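Local coordinates for protein glucanase (Clostridium thermocellum, PDB 5GXX) that probably hydrolyses internal beta-1,4-glucosidic bonds of cellulose, as a family 9 endoglucanase of the clostridial cellulosome, at residues A[398-401]-A[407-410]. The protein carries 1 engineered substitution. Residues are numbered along the deposited sequence; the frame is centred on the assembly and turned at random.
Sequences YEDN and KNEV
N408 reaches across to Y398, D400 and N401 with a single amide whose two ends do opposite work, a compact example of one side chain closing a loop without regular secondary structure. Both segments belong to the long loop between helices 364-367 and 412-429 of the family 9 catalytic domain. At the oxygen end, the hydroxyl OH of Y398 donates to OD1 of N408 over a short 2.6 Å, in the carbonyl plane and on a lone pair, with a C=O...donor angle of 126°. Ring and amide planes stand 60° apart. At the nitrogen end, ND2 of N408 gives its firmer bond to OD1 of D400 at 3.0 Å; this OD1 lies close to the plane of the N408 amide and accepts with its anti lone pair, the one away from OD2. A weak bond from N408 ND2 to the backbone O of N401 spans 3.4 Å.

Apolar contact is slighter: CB of K407 lies 4.0 Å from CD1 of Y398, and the two side chains run past each other in opposite directions. The lysine is extended beyond CG, which carries NZ to the backbone O of S397.

D400 in turn is held by the backbone N-H groups of Q359 and R360, so a second shell positions the acceptor of N408. The D400 carboxylate, probably ionised, selects the nitrogen end of the buried amide and so leaves the oxygen for the Y398 hydroxyl, tying the N408 side chain to both residues.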
ATOM      1  N   TYR A 398     -37.359 -15.515   9.385  1.00 13.05           N
ATOM      2  CA  TYR A 398     -36.519 -15.563   8.200  1.00 13.19           C
ATOM      3  C   TYR A 398     -36.403 -14.172   7.591  1.00 13.90           C
ATOM      4  O   TYR A 398     -37.378 -13.408   7.571  1.00 16.38           O
ATOM      5  CB  TYR A 398     -37.110 -16.576   7.196  1.00 13.65           C
ATOM      6  CG  TYR A 398     -36.459 -16.563   5.832  1.00 11.47           C
ATOM      7  CD1 TYR A 398     -35.333 -17.328   5.576  1.00 11.73           C
ATOM      8  CD2 TYR A 398     -36.930 -15.718   4.829  1.00 13.81           C
ATOM      9  CE1 TYR A 398     -34.713 -17.303   4.317  1.00 14.04           C
ATOM     10  CE2 TYR A 398     -36.315 -15.661   3.595  1.00 12.94           C
ATOM     11  CZ  TYR A 398     -35.211 -16.455   3.342  1.00 10.98           C
ATOM     12  OH  TYR A 398     -34.615 -16.409   2.099  1.00 13.57           O
ATOM     13  N   GLU A 399     -35.199 -13.886   7.095  1.00 14.33           N
ATOM     14  CA  GLU A 399     -34.980 -12.734   6.213  1.00 15.68           C
ATOM     15  C   GLU A 399     -34.058 -13.179   5.091  1.00 14.66           C
ATOM     16  O   GLU A 399     -33.081 -13.909   5.313  1.00 14.84           O
ATOM     17  CB  GLU A 399     -34.345 -11.559   6.965  1.00 16.92           C
ATOM     18  CG  GLU A 399     -35.191 -10.924   8.063  1.00 23.84           C
ATOM     19  CD  GLU A 399     -36.420 -10.171   7.571  1.00 33.93           C
ATOM     20  OE1 GLU A 399     -36.503  -9.820   6.372  1.00 37.70           O
ATOM     21  OE2 GLU A 399     -37.312  -9.912   8.408  1.00 36.95           O
ATOM     22  N   ASP A 400     -34.387 -12.703   3.893  1.00 14.58           N
ATOM     23  CA  ASP A 400     -33.658 -12.995   2.670  1.00 15.74           C
ATOM     24  C   ASP A 400     -32.412 -12.114   2.612  1.00 16.18           C
ATOM     25  O   ASP A 400     -32.493 -10.945   2.222  1.00 20.07           O
ATOM     26  CB  ASP A 400     -34.603 -12.692   1.500  1.00 14.24           C
ATOM     27  CG  ASP A 400     -34.017 -13.014   0.145  1.00 17.27           C
ATOM     28  OD1 ASP A 400     -33.059 -13.812   0.078  1.00 17.10           O
ATOM     29  OD2 ASP A 400     -34.550 -12.442  -0.841  1.00 14.53           O
ATOM     30  N   ASN A 401     -31.276 -12.666   3.027  1.00 15.90           N
ATOM     31  CA  ASN A 401     -30.059 -11.891   3.223  1.00 15.73           C
ATOM     32  C   ASN A 401     -28.898 -12.773   2.763  1.00 15.61           C
ATOM     33  O   ASN A 401     -28.760 -13.920   3.213  1.00 14.07           O
ATOM     34  CB  ASN A 401     -29.983 -11.542   4.716  1.00 16.13           C
ATOM     35  CG  ASN A 401     -28.694 -10.858   5.119  1.00 20.00           C
ATOM     36  OD1 ASN A 401     -27.820 -10.583   4.295  1.00 19.90           O
ATOM     37  ND2 ASN A 401     -28.571 -10.584   6.417  1.00 25.58           N
ATOM     38  N   LYS A 407     -29.604 -19.672   6.880  1.00 12.43           N
ATOM     39  CA  LYS A 407     -30.963 -19.687   6.350  1.00 10.99           C
ATOM     40  C   LYS A 407     -30.996 -19.637   4.828  1.00 10.92           C
ATOM     41  O   LYS A 407     -31.943 -20.137   4.222  1.00 10.60           O
ATOM     42  CB  LYS A 407     -31.823 -18.578   6.957  1.00 11.19           C
ATOM     43  CG  LYS A 407     -31.931 -18.702   8.472  1.00 10.36           C
ATOM     44  CD  LYS A 407     -32.994 -17.809   9.024  1.00 12.50           C
ATOM     45  CE  LYS A 407     -33.041 -18.005  10.533  1.00 13.41           C
ATOM     46  NZ  LYS A 407     -33.938 -17.042  11.232  1.00 15.16           N
ATOM     47  N   ASN A 408     -29.989 -19.012   4.231  1.00 10.89           N
ATOM     48  CA  ASN A 408     -29.974 -18.872   2.773  1.00 10.93           C
ATOM     49  C   ASN A 408     -28.968 -19.789   2.072  1.00 10.17           C
ATOM     50  O   ASN A 408     -28.637 -19.582   0.887  1.00 10.48           O
ATOM     51  CB  ASN A 408     -29.835 -17.420   2.323  1.00 10.45           C
ATOM     52  CG  ASN A 408     -31.180 -16.810   1.941  1.00 14.30           C
ATOM     53  OD1 ASN A 408     -32.232 -17.440   2.059  1.00 14.05           O
ATOM     54  ND2 ASN A 408     -31.145 -15.579   1.480  1.00 13.94           N
ATOM     55  N   GLU A 409     -28.467 -20.782   2.804  1.00 10.78           N
ATOM     56  CA  GLU A 409     -27.677 -21.865   2.217  1.00 10.83           C
ATOM     57  C   GLU A 409     -28.488 -22.598   1.148  1.00 10.49           C
ATOM     58  O   GLU A 409     -29.713 -22.702   1.259  1.00  9.42           O
ATOM     59  CB  GLU A 409     -27.170 -22.844   3.294  1.00  9.92           C
ATOM     60  CG  GLU A 409     -26.265 -23.979   2.799  1.00 10.75           C
ATOM     61  CD  GLU A 409     -24.987 -23.530   2.125  1.00 14.65           C
ATOM     62  OE1 GLU A 409     -24.984 -22.599   1.288  1.00 16.78           O
ATOM     63  OE2 GLU A 409     -23.935 -24.141   2.404  1.00 24.17           O
ATOM     64  N   VAL A 410     -27.792 -23.049   0.114  1.00 10.21           N
ATOM     65  CA  VAL A 410     -28.371 -23.880  -0.946  1.00 10.52           C
ATOM     66  C   VAL A 410     -27.390 -25.018  -1.214  1.00 10.74           C
ATOM     67  O   VAL A 410     -26.180 -24.837  -1.055  1.00 12.33           O
ATOM     68  CB  VAL A 410     -28.637 -23.062  -2.252  1.00 10.12           C
ATOM     69  CG1 VAL A 410     -29.793 -22.082  -2.045  1.00 10.45           C
ATOM     70  CG2 VAL A 410     -27.361 -22.355  -2.726  1.00 12.86           C
TER